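Local atomic coordinates of RNase NGR3 (Nicotiana glutinosa, PDB entry 1VD3), a protein that binds 2'-UMP and, as a plant ribonuclease of the T2 family, probably cleaves RNA. Residues D118-L126 with V176-F187. Sequence-based numbering, arbitrary orientation.
Sequences DFRKKSNLL and VYLCVDKTATDF
Phe-119 presents the edge of its ring to one face of Phe-187: the planes stand at 65°, the centroids lie 5.0 Å apart, and CD2 of Phe-119 sits toward the rim of that face, a T-shaped pair. One face of the Phe-119 ring is covered by Val-180 CG2, 4.0 Å from the ring centroid and 8° off the normal, a CH-pi contact. With CG anti to the carbonyl carbon (chi1 -75°), the Phe-119 ring is directed at the type I beta turn from Asp-181 to Ala-184, and its CZ lies 3.5 Å from Ala-184 O, near the ring plane. Asp-181 fixes that turn: OD2 accepts from Thr-183 N, an Asx turn, and OD1 takes the backbone N of Thr-185 and Asp-186. Were the Phe-119 ring cut back to an alanine, the Phe-187 face and Val-180 methyls would probably lose their partner, opening a gap beside the Ala-184 carbonyl. Ser-123 CB packs 3.7 Å from Phe-187 CZ, while its OG bonds to Gln-15 NE2 on strand 10-16, which pairs with strand 171-181; Leu-125 CD1 meets Val-176 CB tip to tip at 3.9 Å. Aromatic, CH-pi and aliphatic contacts thus join helices to sheet, implying cohesion by shape fit and burial.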
ATOM      1  N   ASP A 118     -11.572  -1.672  -0.657  1.00 14.43           N
ATOM      2  CA  ASP A 118     -12.021  -3.048  -0.867  1.00 15.93           C
ATOM      3  C   ASP A 118     -10.863  -4.026  -1.034  1.00 16.28           C
ATOM      4  O   ASP A 118     -10.871  -5.113  -0.456  1.00 16.28           O
ATOM      5  CB  ASP A 118     -12.933  -3.152  -2.091  1.00 18.23           C
ATOM      6  CG  ASP A 118     -14.312  -2.563  -1.851  1.00 21.85           C
ATOM      7  OD1 ASP A 118     -14.652  -2.289  -0.681  1.00 20.30           O
ATOM      8  OD2 ASP A 118     -15.060  -2.388  -2.837  1.00 18.49           O
ATOM      9  N   PHE A 119      -9.869  -3.657  -1.832  1.00 15.10           N
ATOM     10  CA  PHE A 119      -8.745  -4.557  -2.031  1.00 14.62           C
ATOM     11  C   PHE A 119      -7.862  -4.700  -0.803  1.00 14.22           C
ATOM     12  O   PHE A 119      -7.216  -5.730  -0.622  1.00 14.91           O
ATOM     13  CB  PHE A 119      -7.936  -4.131  -3.259  1.00 14.82           C
ATOM     14  CG  PHE A 119      -8.619  -4.470  -4.552  1.00 18.14           C
ATOM     15  CD1 PHE A 119      -9.184  -3.480  -5.347  1.00 18.78           C
ATOM     16  CD2 PHE A 119      -8.749  -5.797  -4.945  1.00 19.28           C
ATOM     17  CE1 PHE A 119      -9.876  -3.809  -6.511  1.00 18.37           C
ATOM     18  CE2 PHE A 119      -9.440  -6.137  -6.109  1.00 21.74           C
ATOM     19  CZ  PHE A 119     -10.005  -5.139  -6.892  1.00 19.26           C
ATOM     20  N   ARG A 120      -7.827  -3.679   0.049  1.00 13.01           N
ATOM     21  CA  ARG A 120      -7.026  -3.793   1.260  1.00 15.27           C
ATOM     22  C   ARG A 120      -7.698  -4.871   2.118  1.00 16.35           C
ATOM     23  O   ARG A 120      -7.037  -5.751   2.678  1.00 17.35           O
ATOM     24  CB  ARG A 120      -6.998  -2.473   2.042  1.00 13.13           C
ATOM     25  CG  ARG A 120      -5.925  -2.457   3.135  1.00 15.00           C
ATOM     26  CD  ARG A 120      -6.200  -1.399   4.187  1.00 16.94           C
ATOM     27  NE  ARG A 120      -7.371  -1.754   4.983  1.00 22.58           N
ATOM     28  CZ  ARG A 120      -7.351  -2.583   6.023  1.00 26.74           C
ATOM     29  NH1 ARG A 120      -6.212  -3.145   6.417  1.00 27.15           N
ATOM     30  NH2 ARG A 120      -8.479  -2.874   6.654  1.00 25.97           N
ATOM     31  N   LYS A 121      -9.021  -4.805   2.203  1.00 18.14           N
ATOM     32  CA  LYS A 121      -9.770  -5.771   2.999  1.00 20.77           C
ATOM     33  C   LYS A 121      -9.666  -7.176   2.412  1.00 19.35           C
ATOM     34  O   LYS A 121      -9.451  -8.145   3.135  1.00 21.80           O
ATOM     35  CB  LYS A 121     -11.241  -5.349   3.094  1.00 24.75           C
ATOM     36  CG  LYS A 121     -11.457  -4.019   3.800  1.00 32.70           C
ATOM     37  CD  LYS A 121     -12.937  -3.654   3.876  1.00 39.37           C
ATOM     38  CE  LYS A 121     -13.159  -2.372   4.674  1.00 41.60           C
ATOM     39  NZ  LYS A 121     -12.484  -1.189   4.058  1.00 44.68           N
ATOM     40  N   LYS A 122      -9.815  -7.281   1.097  1.00 21.43           N
ATOM     41  CA  LYS A 122      -9.735  -8.573   0.428  1.00 22.08           C
ATOM     42  C   LYS A 122      -8.364  -9.222   0.594  1.00 24.62           C
ATOM     43  O   LYS A 122      -8.272 -10.426   0.845  1.00 23.96           O
ATOM     44  CB  LYS A 122     -10.049  -8.418  -1.060  1.00 26.38           C
ATOM     45  CG  LYS A 122     -11.472  -7.973  -1.351  1.00 34.64           C
ATOM     46  CD  LYS A 122     -11.676  -7.728  -2.839  1.00 38.62           C
ATOM     47  CE  LYS A 122     -13.079  -7.220  -3.130  1.00 41.58           C
ATOM     48  NZ  LYS A 122     -13.268  -6.904  -4.573  1.00 43.86           N
ATOM     49  N   SER A 123      -7.300  -8.430   0.459  1.00 19.57           N
ATOM     50  CA  SER A 123      -5.950  -8.971   0.586  1.00 19.13           C
ATOM     51  C   SER A 123      -5.696  -9.478   2.002  1.00 20.24           C
ATOM     52  O   SER A 123      -4.887 -10.376   2.200  1.00 14.69           O
ATOM     53  CB  SER A 123      -4.902  -7.928   0.184  1.00 15.75           C
ATOM     54  OG  SER A 123      -4.903  -6.821   1.061  1.00 17.72           O
ATOM     55  N   ASN A 124      -6.375  -8.881   2.978  1.00 21.81           N
ATOM     56  CA  ASN A 124      -6.288  -9.317   4.374  1.00 22.34           C
ATOM     57  C   ASN A 124      -4.877  -9.772   4.765  1.00 21.10           C
ATOM     58  O   ASN A 124      -4.696 -10.868   5.301  1.00 19.50           O
ATOM     59  CB  ASN A 124      -7.289 -10.468   4.555  1.00 25.93           C
ATOM     60  CG  ASN A 124      -7.676 -10.699   5.998  1.00 30.22           C
ATOM     61  OD1 ASN A 124      -7.947  -9.756   6.740  1.00 32.74           O
ATOM     62  ND2 ASN A 124      -7.733 -11.966   6.396  1.00 34.97           N
ATOM     63  N   LEU A 125      -3.885  -8.922   4.517  1.00 17.56           N
ATOM     64  CA  LEU A 125      -2.490  -9.265   4.794  1.00 16.74           C
ATOM     65  C   LEU A 125      -2.144  -9.650   6.230  1.00 17.26           C
ATOM     66  O   LEU A 125      -1.501 -10.675   6.461  1.00 14.94           O
ATOM     67  CB  LEU A 125      -1.571  -8.121   4.356  1.00 15.65           C
ATOM     68  CG  LEU A 125      -1.622  -7.685   2.886  1.00 16.54           C
ATOM     69  CD1 LEU A 125      -0.580  -6.603   2.657  1.00 13.51           C
ATOM     70  CD2 LEU A 125      -1.365  -8.873   1.965  1.00 16.06           C
ATOM     71  N   LEU A 126      -2.547  -8.824   7.186  1.00 18.77           N
ATOM     72  CA  LEU A 126      -2.248  -9.083   8.593  1.00 22.93           C
ATOM     73  C   LEU A 126      -2.718 -10.464   9.033  1.00 22.98           C
ATOM     74  O   LEU A 126      -1.960 -11.231   9.630  1.00 21.08           O
ATOM     75  CB  LEU A 126      -2.901  -8.014   9.473  1.00 23.57           C
ATOM     76  CG  LEU A 126      -2.510  -7.994  10.953  1.00 25.10           C
ATOM     77  CD1 LEU A 126      -1.025  -7.686  11.091  1.00 21.27           C
ATOM     78  CD2 LEU A 126      -3.337  -6.942  11.683  1.00 28.02           C
ATOM     79  N   VAL A 176       4.020  -3.871   0.401  1.00 13.57           N
ATOM     80  CA  VAL A 176       3.601  -5.089  -0.273  1.00 10.91           C
ATOM     81  C   VAL A 176       2.846  -4.718  -1.534  1.00 11.83           C
ATOM     82  O   VAL A 176       1.860  -3.980  -1.482  1.00 12.22           O
ATOM     83  CB  VAL A 176       2.680  -5.943   0.627  1.00 11.50           C
ATOM     84  CG1 VAL A 176       2.235  -7.194  -0.126  1.00 13.27           C
ATOM     85  CG2 VAL A 176       3.420  -6.331   1.903  1.00 11.86           C
ATOM     86  N   TYR A 177       3.319  -5.228  -2.664  1.00 12.60           N
ATOM     87  CA  TYR A 177       2.692  -4.950  -3.948  1.00 12.90           C
ATOM     88  C   TYR A 177       1.918  -6.151  -4.464  1.00 13.40           C
ATOM     89  O   TYR A 177       2.435  -7.264  -4.488  1.00 14.04           O
ATOM     90  CB  TYR A 177       3.746  -4.593  -5.008  1.00 11.93           C
ATOM     91  CG  TYR A 177       4.523  -3.316  -4.769  1.00 10.70           C
ATOM     92  CD1 TYR A 177       5.344  -3.179  -3.656  1.00 13.21           C
ATOM     93  CD2 TYR A 177       4.488  -2.272  -5.700  1.00 12.85           C
ATOM     94  CE1 TYR A 177       6.120  -2.041  -3.467  1.00 14.64           C
ATOM     95  CE2 TYR A 177       5.264  -1.127  -5.523  1.00 14.20           C
ATOM     96  CZ  TYR A 177       6.079  -1.021  -4.401  1.00 17.97           C
ATOM     97  OH  TYR A 177       6.863   0.097  -4.206  1.00 20.03           O
ATOM     98  N   LEU A 178       0.684  -5.908  -4.885  1.00 14.71           N
ATOM     99  CA  LEU A 178      -0.165  -6.938  -5.474  1.00 14.52           C
ATOM    100  C   LEU A 178      -0.726  -6.288  -6.733  1.00 17.24           C
ATOM    101  O   LEU A 178      -0.803  -5.063  -6.812  1.00 16.51           O
ATOM    102  CB  LEU A 178      -1.304  -7.324  -4.523  1.00 14.09           C
ATOM    103  CG  LEU A 178      -0.906  -8.195  -3.324  1.00 14.24           C
ATOM    104  CD1 LEU A 178      -2.081  -8.331  -2.374  1.00 15.01           C
ATOM    105  CD2 LEU A 178      -0.458  -9.566  -3.816  1.00 15.87           C
ATOM    106  N   CYS A 179      -1.099  -7.089  -7.725  1.00 15.13           N
ATOM    107  CA  CYS A 179      -1.642  -6.529  -8.953  1.00 13.67           C
ATOM    108  C   CYS A 179      -3.136  -6.755  -9.077  1.00 15.58           C
ATOM    109  O   CYS A 179      -3.657  -7.779  -8.638  1.00 14.38           O
ATOM    110  CB  CYS A 179      -0.905  -7.100 -10.167  1.00 16.21           C
ATOM    111  SG  CYS A 179       0.791  -6.446 -10.223  1.00 16.91           S
ATOM    112  N   VAL A 180      -3.816  -5.764  -9.650  1.00 12.16           N
ATOM    113  CA  VAL A 180      -5.259  -5.810  -9.856  1.00 13.51           C
ATOM    114  C   VAL A 180      -5.503  -5.550 -11.340  1.00 14.96           C
ATOM    115  O   VAL A 180      -4.788  -4.755 -11.955  1.00 12.38           O
ATOM    116  CB  VAL A 180      -5.965  -4.720  -9.006  1.00 14.33           C
ATOM    117  CG1 VAL A 180      -7.452  -4.679  -9.319  1.00 16.92           C
ATOM    118  CG2 VAL A 180      -5.743  -5.001  -7.526  1.00 15.58           C
ATOM    119  N   ASP A 181      -6.498  -6.212 -11.926  1.00 15.13           N
ATOM    120  CA  ASP A 181      -6.764  -6.005 -13.349  1.00 16.26           C
ATOM    121  C   ASP A 181      -7.225  -4.580 -13.632  1.00 13.51           C
ATOM    122  O   ASP A 181      -7.708  -3.879 -12.740  1.00 14.63           O
ATOM    123  CB  ASP A 181      -7.810  -6.994 -13.866  1.00 19.04           C
ATOM    124  CG  ASP A 181      -9.217  -6.573 -13.531  1.00 19.74           C
ATOM    125  OD1 ASP A 181      -9.600  -6.656 -12.348  1.00 23.35           O
ATOM    126  OD2 ASP A 181      -9.935  -6.148 -14.460  1.00 24.83           O
ATOM    127  N   LYS A 182      -7.087  -4.157 -14.885  1.00 15.24           N
ATOM    128  CA  LYS A 182      -7.446  -2.796 -15.273  1.00 18.08           C
ATOM    129  C   LYS A 182      -8.882  -2.359 -15.005  1.00 17.82           C
ATOM    130  O   LYS A 182      -9.152  -1.163 -14.941  1.00 17.17           O
ATOM    131  CB  LYS A 182      -7.102  -2.560 -16.748  1.00 17.51           C
ATOM    132  CG  LYS A 182      -7.920  -3.377 -17.731  1.00 21.25           C
ATOM    133  CD  LYS A 182      -7.558  -3.034 -19.172  1.00 24.70           C
ATOM    134  CE  LYS A 182      -6.156  -3.498 -19.523  1.00 30.63           C
ATOM    135  NZ  LYS A 182      -5.833  -3.247 -20.961  1.00 36.03           N
ATOM    136  N   THR A 183      -9.808  -3.304 -14.859  1.00 18.57           N
ATOM    137  CA  THR A 183     -11.196  -2.929 -14.583  1.00 19.68           C
ATOM    138  C   THR A 183     -11.416  -2.863 -13.073  1.00 21.40           C
ATOM    139  O   THR A 183     -12.532  -2.631 -12.609  1.00 22.45           O
ATOM    140  CB  THR A 183     -12.213  -3.938 -15.174  1.00 20.45           C
ATOM    141  OG1 THR A 183     -12.114  -5.188 -14.478  1.00 21.32           O
ATOM    142  CG2 THR A 183     -11.953  -4.157 -16.657  1.00 21.83           C
ATOM    143  N   ALA A 184     -10.343  -3.070 -12.314  1.00 19.51           N
ATOM    144  CA  ALA A 184     -10.406  -3.038 -10.855  1.00 19.10           C
ATOM    145  C   ALA A 184     -11.409  -4.061 -10.330  1.00 22.42           C
ATOM    146  O   ALA A 184     -12.093  -3.819  -9.337  1.00 22.61           O
ATOM    147  CB  ALA A 184     -10.795  -1.638 -10.374  1.00 16.82           C
ATOM    148  N   THR A 185     -11.489  -5.206 -10.998  1.00 22.82           N
ATOM    149  CA  THR A 185     -12.424  -6.242 -10.582  1.00 25.77           C
ATOM    150  C   THR A 185     -11.823  -7.228  -9.587  1.00 24.65           C
ATOM    151  O   THR A 185     -12.468  -7.587  -8.601  1.00 24.18           O
ATOM    152  CB  THR A 185     -12.959  -7.017 -11.797  1.00 25.99           C
ATOM    153  OG1 THR A 185     -13.754  -6.141 -12.606  1.00 28.73           O
ATOM    154  CG2 THR A 185     -13.811  -8.200 -11.348  1.00 29.15           C
ATOM    155  N   ASP A 186     -10.591  -7.660  -9.834  1.00 21.94           N
ATOM    156  CA  ASP A 186      -9.961  -8.614  -8.932  1.00 24.99           C
ATOM    157  C   ASP A 186      -8.435  -8.637  -9.032  1.00 22.10           C
ATOM    158  O   ASP A 186      -7.841  -8.008  -9.910  1.00 20.27           O
ATOM    159  CB  ASP A 186     -10.534 -10.008  -9.209  1.00 31.13           C
ATOM    160  CG  ASP A 186      -9.981 -11.072  -8.278  1.00 37.20           C
ATOM    161  OD1 ASP A 186      -9.867 -10.808  -7.061  1.00 37.39           O
ATOM    162  OD2 ASP A 186      -9.674 -12.182  -8.768  1.00 41.07           O
ATOM    163  N   PHE A 187      -7.807  -9.356  -8.113  1.00 21.91           N
ATOM    164  CA  PHE A 187      -6.358  -9.490  -8.110  1.00 21.00           C
ATOM    165  C   PHE A 187      -5.984 -10.385  -9.280  1.00 23.56           C
ATOM    166  O   PHE A 187      -6.739 -11.286  -9.647  1.00 24.07           O
ATOM    167  CB  PHE A 187      -5.875 -10.137  -6.808  1.00 20.43           C
ATOM    168  CG  PHE A 187      -5.964  -9.239  -5.603  1.00 19.18           C
ATOM    169  CD1 PHE A 187      -6.741  -9.600  -4.502  1.00 20.39           C
ATOM    170  CD2 PHE A 187      -5.254  -8.041  -5.559  1.00 19.06           C
ATOM    171  CE1 PHE A 187      -6.808  -8.781  -3.375  1.00 17.17           C
ATOM    172  CE2 PHE A 187      -5.315  -7.215  -4.434  1.00 16.87           C
ATOM    173  CZ  PHE A 187      -6.094  -7.588  -3.342  1.00 18.00           C
TER